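Local structure of flavin-dependent thymidylate synthase (Thermus thermophilus, 6J61) at residues F68-I74 / L164-W170; F180-L185 / A197-A201. The protein probably catalyses the reductive methylation of dUMP to dTMP, taking the methyl group from methylenetetrahydrofolate and using FAD and NADPH for reduction. All coordinates share one frame; numbering follows the deposited sequence.

How the interactions relate
Interaction 1 pairs two antiparallel strands in the sheet, and interaction 2 packs helix 174-184, which follows directly on strand 165-173, against helix 191-207. Their centres lie about 15 Å apart, yet the two contacts meet: Phe68 CZ of the strand pair rests 4.0 Å from Ile200 CG2 of the helix pair. Trp80, predicted to bind dUMP, touches both, packing against Phe168 and Trp170 of interaction 1 and against Phe180 and Ile200 of interaction 2. A bound FAD lies about 6 Å from the Trp170 side chain at the nearest atoms, and one about 4 Å from that of Arg184, the predicted dUMP-activating residue.

Interaction 1: F68-I74 / L164-W170; sequences FHVKAPI and LYTEFYW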
ATOM      1  N   PHE A  68      -9.876   7.764 -14.111  1.00 33.47           N
ATOM      2  CA  PHE A  68      -9.756   8.033 -15.539  1.00 35.09           C
ATOM      3  C   PHE A  68      -9.862   6.808 -16.444  1.00 35.71           C
ATOM      4  O   PHE A  68      -9.680   5.669 -16.013  1.00 35.62           O
ATOM      5  CB  PHE A  68      -8.417   8.720 -15.856  1.00 35.47           C
ATOM      6  CG  PHE A  68      -8.179  10.003 -15.097  1.00 36.95           C
ATOM      7  CD1 PHE A  68      -7.699   9.978 -13.792  1.00 35.62           C
ATOM      8  CD2 PHE A  68      -8.397  11.237 -15.706  1.00 36.33           C
ATOM      9  CE1 PHE A  68      -7.437  11.161 -13.106  1.00 36.68           C
ATOM     10  CE2 PHE A  68      -8.134  12.425 -15.018  1.00 36.42           C
ATOM     11  CZ  PHE A  68      -7.652  12.383 -13.718  1.00 33.23           C
ATOM     12  N   HIS A  69     -10.153   7.083 -17.712  1.00 36.02           N
ATOM     13  CA  HIS A  69     -10.250   6.083 -18.766  1.00 35.62           C
ATOM     14  C   HIS A  69      -9.079   6.504 -19.652  1.00 36.09           C
ATOM     15  O   HIS A  69      -9.108   7.570 -20.276  1.00 36.73           O
ATOM     16  CB  HIS A  69     -11.585   6.231 -19.507  1.00 38.74           C
ATOM     17  CG  HIS A  69     -11.772   5.266 -20.642  1.00 42.71           C
ATOM     18  ND1 HIS A  69     -12.903   5.256 -21.428  1.00 42.80           N
ATOM     19  CD2 HIS A  69     -10.972   4.285 -21.125  1.00 44.07           C
ATOM     20  CE1 HIS A  69     -12.793   4.313 -22.345  1.00 44.26           C
ATOM     21  NE2 HIS A  69     -11.630   3.708 -22.183  1.00 43.85           N
ATOM     22  N   VAL A  70      -8.032   5.688 -19.680  1.00 35.05           N
ATOM     23  CA  VAL A  70      -6.842   6.018 -20.452  1.00 33.78           C
ATOM     24  C   VAL A  70      -6.540   5.009 -21.550  1.00 35.13           C
ATOM     25  O   VAL A  70      -6.630   3.798 -21.350  1.00 36.79           O
ATOM     26  CB  VAL A  70      -5.590   6.102 -19.529  1.00 33.26           C
ATOM     27  CG1 VAL A  70      -4.387   6.674 -20.300  1.00 30.03           C
ATOM     28  CG2 VAL A  70      -5.908   6.932 -18.293  1.00 30.63           C
ATOM     29  N   LYS A  71      -6.167   5.525 -22.714  1.00 35.39           N
ATOM     30  CA  LYS A  71      -5.809   4.700 -23.862  1.00 35.11           C
ATOM     31  C   LYS A  71      -4.368   5.098 -24.166  1.00 33.99           C
ATOM     32  O   LYS A  71      -4.080   6.274 -24.406  1.00 32.58           O
ATOM     33  CB  LYS A  71      -6.727   5.032 -25.048  1.00 37.36           C
ATOM     34  CG  LYS A  71      -6.499   4.183 -26.284  1.00 38.05           C
ATOM     35  CD  LYS A  71      -7.479   4.524 -27.392  1.00 37.89           C
ATOM     36  CE  LYS A  71      -7.231   3.628 -28.600  1.00 40.31           C
ATOM     37  NZ  LYS A  71      -8.014   4.035 -29.800  1.00 41.90           N
ATOM     38  N   ALA A  72      -3.461   4.129 -24.144  1.00 34.08           N
ATOM     39  CA  ALA A  72      -2.061   4.431 -24.388  1.00 34.18           C
ATOM     40  C   ALA A  72      -1.245   3.241 -24.834  1.00 34.36           C
ATOM     41  O   ALA A  72      -1.657   2.098 -24.691  1.00 33.56           O
ATOM     42  CB  ALA A  72      -1.438   5.019 -23.125  1.00 35.17           C
ATOM     43  N   PRO A  73      -0.050   3.503 -25.383  1.00 35.94           N
ATOM     44  CA  PRO A  73       0.840   2.436 -25.850  1.00 35.73           C
ATOM     45  C   PRO A  73       1.276   1.602 -24.641  1.00 38.05           C
ATOM     46  O   PRO A  73       1.460   2.129 -23.541  1.00 40.52           O
ATOM     47  CB  PRO A  73       2.002   3.207 -26.472  1.00 33.24           C
ATOM     48  CG  PRO A  73       1.370   4.487 -26.895  1.00 34.38           C
ATOM     49  CD  PRO A  73       0.491   4.827 -25.735  1.00 33.17           C
ATOM     50  N   ILE A  74       1.448   0.304 -24.845  1.00 37.85           N
ATOM     51  CA  ILE A  74       1.846  -0.567 -23.764  1.00 36.75           C
ATOM     52  C   ILE A  74       3.093  -0.065 -23.045  1.00 38.26           C
ATOM     53  O   ILE A  74       3.122  -0.054 -21.810  1.00 39.60           O
ATOM     54  CB  ILE A  74       2.051  -2.013 -24.282  1.00 35.68           C
ATOM     55  CG1 ILE A  74       0.692  -2.619 -24.616  1.00 37.07           C
ATOM     56  CG2 ILE A  74       2.726  -2.877 -23.245  1.00 33.28           C
ATOM     57  CD1 ILE A  74       0.776  -3.988 -25.279  1.00 40.36           C
ATOM     58  N   LEU A 164       1.806  -1.105 -29.169  1.00 39.85           N
ATOM     59  CA  LEU A 164       0.405  -1.456 -29.325  1.00 39.15           C
ATOM     60  C   LEU A 164      -0.362  -0.611 -28.312  1.00 39.41           C
ATOM     61  O   LEU A 164       0.105  -0.413 -27.195  1.00 40.42           O
ATOM     62  CB  LEU A 164       0.191  -2.940 -29.003  1.00 38.97           C
ATOM     63  CG  LEU A 164      -1.253  -3.405 -29.240  1.00 38.92           C
ATOM     64  CD1 LEU A 164      -1.425  -3.666 -30.733  1.00 36.20           C
ATOM     65  CD2 LEU A 164      -1.578  -4.651 -28.441  1.00 38.13           C
ATOM     66  N   TYR A 165      -1.524  -0.096 -28.689  1.00 37.96           N
ATOM     67  CA  TYR A 165      -2.299   0.696 -27.751  1.00 37.61           C
ATOM     68  C   TYR A 165      -3.044  -0.230 -26.806  1.00 39.09           C
ATOM     69  O   TYR A 165      -3.254  -1.403 -27.117  1.00 42.33           O
ATOM     70  CB  TYR A 165      -3.296   1.576 -28.495  1.00 38.21           C
ATOM     71  CG  TYR A 165      -2.775   2.959 -28.787  1.00 41.46           C
ATOM     72  CD1 TYR A 165      -2.846   3.966 -27.822  1.00 39.54           C
ATOM     73  CD2 TYR A 165      -2.176   3.259 -30.021  1.00 42.40           C
ATOM     74  CE1 TYR A 165      -2.334   5.234 -28.071  1.00 41.25           C
ATOM     75  CE2 TYR A 165      -1.657   4.524 -30.282  1.00 43.47           C
ATOM     76  CZ  TYR A 165      -1.738   5.508 -29.298  1.00 43.25           C
ATOM     77  OH  TYR A 165      -1.208   6.754 -29.530  1.00 43.27           O
ATOM     78  N   THR A 166      -3.439   0.297 -25.652  1.00 38.13           N
ATOM     79  CA  THR A 166      -4.179  -0.473 -24.660  1.00 36.53           C
ATOM     80  C   THR A 166      -5.015   0.496 -23.831  1.00 35.37           C
ATOM     81  O   THR A 166      -4.696   1.679 -23.750  1.00 34.55           O
ATOM     82  CB  THR A 166      -3.225  -1.266 -23.736  1.00 38.32           C
ATOM     83  OG1 THR A 166      -3.986  -1.959 -22.739  1.00 36.75           O
ATOM     84  CG2 THR A 166      -2.235  -0.330 -23.053  1.00 39.59           C
ATOM     85  N   GLU A 167      -6.096   0.010 -23.233  1.00 34.13           N
ATOM     86  CA  GLU A 167      -6.945   0.887 -22.435  1.00 34.01           C
ATOM     87  C   GLU A 167      -7.099   0.377 -21.028  1.00 33.74           C
ATOM     88  O   GLU A 167      -7.008  -0.827 -20.784  1.00 32.73           O
ATOM     89  CB  GLU A 167      -8.347   1.002 -23.019  1.00 33.31           C
ATOM     90  CG  GLU A 167      -8.422   1.400 -24.457  1.00 36.40           C
ATOM     91  CD  GLU A 167      -9.857   1.593 -24.902  1.00 38.40           C
ATOM     92  OE1 GLU A 167     -10.083   1.631 -26.125  1.00 40.28           O
ATOM     93  OE2 GLU A 167     -10.758   1.709 -24.034  1.00 37.04           O
ATOM     94  N   PHE A 168      -7.367   1.306 -20.114  1.00 33.08           N
ATOM     95  CA  PHE A 168      -7.572   0.973 -18.718  1.00 32.27           C
ATOM     96  C   PHE A 168      -8.229   2.094 -17.917  1.00 32.79           C
ATOM     97  O   PHE A 168      -8.315   3.239 -18.357  1.00 31.13           O
ATOM     98  CB  PHE A 168      -6.240   0.605 -18.059  1.00 32.23           C
ATOM     99  CG  PHE A 168      -5.185   1.686 -18.149  1.00 31.34           C
ATOM    100  CD1 PHE A 168      -4.308   1.730 -19.229  1.00 29.08           C
ATOM    101  CD2 PHE A 168      -5.034   2.620 -17.121  1.00 29.52           C
ATOM    102  CE1 PHE A 168      -3.280   2.683 -19.287  1.00 31.14           C
ATOM    103  CE2 PHE A 168      -4.012   3.579 -17.169  1.00 33.10           C
ATOM    104  CZ  PHE A 168      -3.128   3.608 -18.257  1.00 31.55           C
ATOM    105  N   TYR A 169      -8.708   1.727 -16.736  1.00 33.11           N
ATOM    106  CA  TYR A 169      -9.316   2.664 -15.805  1.00 33.84           C
ATOM    107  C   TYR A 169      -8.259   2.901 -14.735  1.00 34.16           C
ATOM    108  O   TYR A 169      -7.698   1.951 -14.193  1.00 35.51           O
ATOM    109  CB  TYR A 169     -10.570   2.052 -15.172  1.00 33.65           C
ATOM    110  CG  TYR A 169     -11.852   2.434 -15.872  1.00 34.98           C
ATOM    111  CD1 TYR A 169     -11.920   2.469 -17.266  1.00 35.22           C
ATOM    112  CD2 TYR A 169     -12.998   2.765 -15.139  1.00 33.90           C
ATOM    113  CE1 TYR A 169     -13.093   2.830 -17.915  1.00 36.89           C
ATOM    114  CE2 TYR A 169     -14.185   3.123 -15.780  1.00 34.53           C
ATOM    115  CZ  TYR A 169     -14.226   3.155 -17.169  1.00 36.67           C
ATOM    116  OH  TYR A 169     -15.392   3.507 -17.826  1.00 39.17           O
ATOM    117  N   TRP A 170      -7.980   4.163 -14.443  1.00 33.78           N
ATOM    118  CA  TRP A 170      -6.988   4.515 -13.441  1.00 32.50           C
ATOM    119  C   TRP A 170      -7.696   5.296 -12.335  1.00 31.82           C
ATOM    120  O   TRP A 170      -8.259   6.368 -12.568  1.00 28.72           O
ATOM    121  CB  TRP A 170      -5.880   5.345 -14.110  1.00 36.64           C
ATOM    122  CG  TRP A 170      -4.730   5.752 -13.223  1.00 41.56           C
ATOM    123  CD1 TRP A 170      -4.537   6.971 -12.622  1.00 42.43           C
ATOM    124  CD2 TRP A 170      -3.627   4.935 -12.826  1.00 43.82           C
ATOM    125  NE1 TRP A 170      -3.378   6.957 -11.876  1.00 43.32           N
ATOM    126  CE2 TRP A 170      -2.801   5.720 -11.983  1.00 43.87           C
ATOM    127  CE3 TRP A 170      -3.250   3.613 -13.100  1.00 46.13           C
ATOM    128  CZ2 TRP A 170      -1.629   5.225 -11.412  1.00 46.72           C
ATOM    129  CZ3 TRP A 170      -2.073   3.117 -12.528  1.00 47.67           C
ATOM    130  CH2 TRP A 170      -1.280   3.924 -11.694  1.00 46.96           C
TER
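In His69 the first torsion is fully extended (chi1 179°), which carries the imidazole across to Glu167, whose CG stands beside its own N (chi1 -53°) on an otherwise extended chain. His69 NE2 donates to Glu167 OE2 at 2.9 Å. The bond is nearly straight, 170° at the hydrogen, and the oxygen lies in the imidazole plane, although the ring meets the carboxylate from above the carboxylate's own plane. Tyr169 brings CE1 over one face of the imidazole, 3.9 Å from His69 CG, the two rings being obliquely inclined. Arg16 of the same chain is hydrogen-bonded to His69 ND1; Glu167 OE1 is hydrogen-bonded to Tyr35 of a second subunit, which links this buried polar pair to the tetramer interface. Were His69 replaced by an alanine, Glu167 OE2 and Arg16 would probably both lose this partner, and a gap would open beside the Tyr169 ring.

On the face carrying Val70 and Phe168, the phenyl ring lies flat beneath the valine: Val70 CB sits over it, 3.7 Å from Phe168 CZ, in a CH-pi contact. Near the strand end, Pro73 CG likewise covers one face of the Tyr165 ring, with Pro73 CD 3.7 Å from Tyr165 CE1. Thr166 turns OG1 to Glu90, while its CG2 faces Ile74 CG1 at 4.0 Å.

Paired backbone bonds join Phe68 to Trp170, Val70 to Phe168 and Ala72 to Thr166. A further bond, Ile74 N to Leu164 O at 2.8 Å, joins the first residue of helix 74-80 to the residue just before the other strand. The result is an antiparallel beta ladder between strands 65-73 and 165-173, adjacent inner strands of the ThyX sheet.

Interaction 2: F180-L185 / A197-A201; sequences FLKLRL and ARAIA. With PO4 (phosphate ion), chain F.
Leu185 lays CD1 over the methyl of Ala197, 3.6 Å from Ala197 CB, and CD1 also touches Arg198 CG. The other branch, CD2, reaches one turn further along the helix, 4.1 Å from Ala201 CB. Arg184 closes in on the same Ala197 methyl with its CB, at 3.7 Å, wedging this small side chain between Arg184 and Leu185.

In Leu181, CG stands beside the backbone N (chi1 -67°); CD1 continues the extended chain, while the other branch, CD2, turns to Ala197 O at 3.4 Å and lies 4.1 Å from Ile200 CG2. Ile200 CD1 meets Phe180 CE2 at 3.9 Å, the two side chains crossing at about a right angle. Van der Waals packing alone joins the two segments.

Arg184 bends at chi2 (-59°), sending its guanidinium away from the packing. CG passes over one face of the Phe180 ring, NE is hydrogen-bonded to His83, and NH1 makes a weak, long bond, 3.4 Å, to O1 of a phosphate probably left from crystallisation. Arg184 is predicted to activate dUMP and Leu183 touches FAD, so this helix probably lines the active site.

The short helical segments run roughly antiparallel, at 143°, with axes 9.8 Å apart. Trp212 of helix 209-220 packs on Leu181 and Ala201, Trp80 of helix 74-80 stacks on Phe180 and touches Ile200, and Val15 of strand 13-21 lies against Ile200.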
ATOM      1  N   PHE A 180       2.381  11.403  -8.762  1.00 33.94           N
ATOM      2  CA  PHE A 180       2.474  10.918 -10.139  1.00 33.21           C
ATOM      3  C   PHE A 180       2.854  12.043 -11.099  1.00 33.17           C
ATOM      4  O   PHE A 180       3.722  11.888 -11.966  1.00 34.29           O
ATOM      5  CB  PHE A 180       1.123  10.316 -10.560  1.00 33.47           C
ATOM      6  CG  PHE A 180       1.046   9.948 -12.014  1.00 33.36           C
ATOM      7  CD1 PHE A 180       1.707   8.833 -12.498  1.00 33.58           C
ATOM      8  CD2 PHE A 180       0.321  10.727 -12.897  1.00 32.78           C
ATOM      9  CE1 PHE A 180       1.648   8.498 -13.840  1.00 34.61           C
ATOM     10  CE2 PHE A 180       0.259  10.398 -14.239  1.00 34.64           C
ATOM     11  CZ  PHE A 180       0.925   9.278 -14.710  1.00 33.96           C
ATOM     12  N   LEU A 181       2.186  13.174 -10.940  1.00 32.31           N
ATOM     13  CA  LEU A 181       2.423  14.325 -11.783  1.00 31.99           C
ATOM     14  C   LEU A 181       3.815  14.906 -11.606  1.00 33.33           C
ATOM     15  O   LEU A 181       4.459  15.265 -12.585  1.00 34.43           O
ATOM     16  CB  LEU A 181       1.365  15.375 -11.500  1.00 31.81           C
ATOM     17  CG  LEU A 181      -0.041  14.961 -11.931  1.00 31.52           C
ATOM     18  CD1 LEU A 181      -1.054  16.030 -11.503  1.00 34.13           C
ATOM     19  CD2 LEU A 181      -0.061  14.778 -13.431  1.00 30.91           C
ATOM     20  N   LYS A 182       4.272  14.995 -10.359  1.00 34.23           N
ATOM     21  CA  LYS A 182       5.597  15.517 -10.052  1.00 33.70           C
ATOM     22  C   LYS A 182       6.670  14.688 -10.749  1.00 34.53           C
ATOM     23  O   LYS A 182       7.648  15.233 -11.256  1.00 35.21           O
ATOM     24  CB  LYS A 182       5.831  15.506  -8.539  1.00 35.02           C
ATOM     25  CG  LYS A 182       7.224  15.930  -8.088  1.00 35.22           C
ATOM     26  CD  LYS A 182       7.573  17.338  -8.564  1.00 42.05           C
ATOM     27  CE  LYS A 182       9.033  17.713  -8.245  1.00 44.61           C
ATOM     28  NZ  LYS A 182       9.460  19.009  -8.865  1.00 44.75           N
ATOM     29  N   LEU A 183       6.484  13.372 -10.782  1.00 34.78           N
ATOM     30  CA  LEU A 183       7.441  12.481 -11.426  1.00 36.05           C
ATOM     31  C   LEU A 183       7.307  12.399 -12.943  1.00 36.73           C
ATOM     32  O   LEU A 183       8.302  12.435 -13.656  1.00 36.52           O
ATOM     33  CB  LEU A 183       7.328  11.074 -10.845  1.00 36.96           C
ATOM     34  CG  LEU A 183       7.888  10.908  -9.432  1.00 40.83           C
ATOM     35  CD1 LEU A 183       7.444   9.569  -8.854  1.00 39.23           C
ATOM     36  CD2 LEU A 183       9.409  11.026  -9.473  1.00 38.97           C
ATOM     37  N   ARG A 184       6.081  12.297 -13.439  1.00 37.58           N
ATOM     38  CA  ARG A 184       5.871  12.179 -14.870  1.00 37.13           C
ATOM     39  C   ARG A 184       5.850  13.498 -15.621  1.00 37.43           C
ATOM     40  O   ARG A 184       5.862  13.525 -16.857  1.00 38.03           O
ATOM     41  CB  ARG A 184       4.595  11.396 -15.125  1.00 37.81           C
ATOM     42  CG  ARG A 184       4.630  10.046 -14.459  1.00 38.12           C
ATOM     43  CD  ARG A 184       5.810   9.216 -14.946  1.00 37.06           C
ATOM     44  NE  ARG A 184       5.937   7.998 -14.159  1.00 37.04           N
ATOM     45  CZ  ARG A 184       6.845   7.055 -14.371  1.00 37.99           C
ATOM     46  NH1 ARG A 184       7.713   7.181 -15.358  1.00 36.66           N
ATOM     47  NH2 ARG A 184       6.889   5.990 -13.582  1.00 38.28           N
ATOM     48  N   LEU A 185       5.812  14.595 -14.882  1.00 36.57           N
ATOM     49  CA  LEU A 185       5.838  15.910 -15.500  1.00 36.23           C
ATOM     50  C   LEU A 185       7.313  16.335 -15.581  1.00 37.24           C
ATOM     51  O   LEU A 185       7.689  17.180 -16.384  1.00 39.38           O
ATOM     52  CB  LEU A 185       5.021  16.894 -14.659  1.00 33.05           C
ATOM     53  CG  LEU A 185       3.890  17.678 -15.336  1.00 32.95           C
ATOM     54  CD1 LEU A 185       3.370  16.949 -16.561  1.00 27.23           C
ATOM     55  CD2 LEU A 185       2.770  17.910 -14.328  1.00 28.61           C
ATOM     56  N   ALA A 197       0.726  12.948 -18.610  1.00 34.16           N
ATOM     57  CA  ALA A 197       0.692  13.625 -17.319  1.00 35.03           C
ATOM     58  C   ALA A 197       0.193  15.070 -17.508  1.00 35.16           C
ATOM     59  O   ALA A 197      -0.494  15.620 -16.645  1.00 33.55           O
ATOM     60  CB  ALA A 197       2.094  13.598 -16.678  1.00 32.77           C
ATOM     61  N   ARG A 198       0.536  15.680 -18.642  1.00 36.86           N
ATOM     62  CA  ARG A 198       0.098  17.046 -18.925  1.00 39.56           C
ATOM     63  C   ARG A 198      -1.429  17.065 -19.041  1.00 38.24           C
ATOM     64  O   ARG A 198      -2.110  17.926 -18.473  1.00 37.67           O
ATOM     65  CB  ARG A 198       0.723  17.569 -20.229  1.00 41.80           C
ATOM     66  CG  ARG A 198       2.225  17.830 -20.167  1.00 47.15           C
ATOM     67  CD  ARG A 198       2.597  19.018 -21.065  1.00 54.52           C
ATOM     68  NE  ARG A 198       3.657  18.715 -22.034  1.00 62.02           N
ATOM     69  CZ  ARG A 198       4.966  18.819 -21.798  1.00 64.54           C
ATOM     70  NH1 ARG A 198       5.407  19.231 -20.611  1.00 63.63           N
ATOM     71  NH2 ARG A 198       5.840  18.512 -22.756  1.00 64.07           N
ATOM     72  N   ALA A 199      -1.960  16.101 -19.780  1.00 36.66           N
ATOM     73  CA  ALA A 199      -3.395  15.992 -19.953  1.00 35.39           C
ATOM     74  C   ALA A 199      -4.070  15.921 -18.582  1.00 35.20           C
ATOM     75  O   ALA A 199      -5.001  16.672 -18.283  1.00 33.65           O
ATOM     76  CB  ALA A 199      -3.712  14.745 -20.758  1.00 35.08           C
ATOM     77  N   ILE A 200      -3.588  15.013 -17.747  1.00 34.54           N
ATOM     78  CA  ILE A 200      -4.155  14.840 -16.427  1.00 36.50           C
ATOM     79  C   ILE A 200      -4.040  16.112 -15.603  1.00 37.46           C
ATOM     80  O   ILE A 200      -4.999  16.529 -14.949  1.00 35.66           O
ATOM     81  CB  ILE A 200      -3.468  13.668 -15.697  1.00 37.22           C
ATOM     82  CG1 ILE A 200      -3.835  12.368 -16.409  1.00 38.19           C
ATOM     83  CG2 ILE A 200      -3.878  13.629 -14.226  1.00 34.37           C
ATOM     84  CD1 ILE A 200      -3.271  11.143 -15.765  1.00 42.95           C
ATOM     85  N   ALA A 201      -2.863  16.725 -15.645  1.00 38.60           N
ATOM     86  CA  ALA A 201      -2.614  17.950 -14.900  1.00 38.79           C
ATOM     87  C   ALA A 201      -3.682  18.980 -15.267  1.00 38.94           C
ATOM     88  O   ALA A 201      -4.258  19.651 -14.398  1.00 38.59           O
ATOM     89  CB  ALA A 201      -1.227  18.479 -15.232  1.00 38.27           C
TER
HETATM   90  P   PO4 F 302      10.263   3.592 -15.769  1.00 74.42           P
HETATM   91  O1  PO4 F 302      10.240   5.004 -16.239  1.00 74.39           O
HETATM   92  O2  PO4 F 302      11.636   3.044 -15.915  1.00 75.57           O
HETATM   93  O3  PO4 F 302       9.315   2.786 -16.577  1.00 73.36           O
HETATM   94  O4  PO4 F 302       9.862   3.536 -14.344  1.00 74.91           O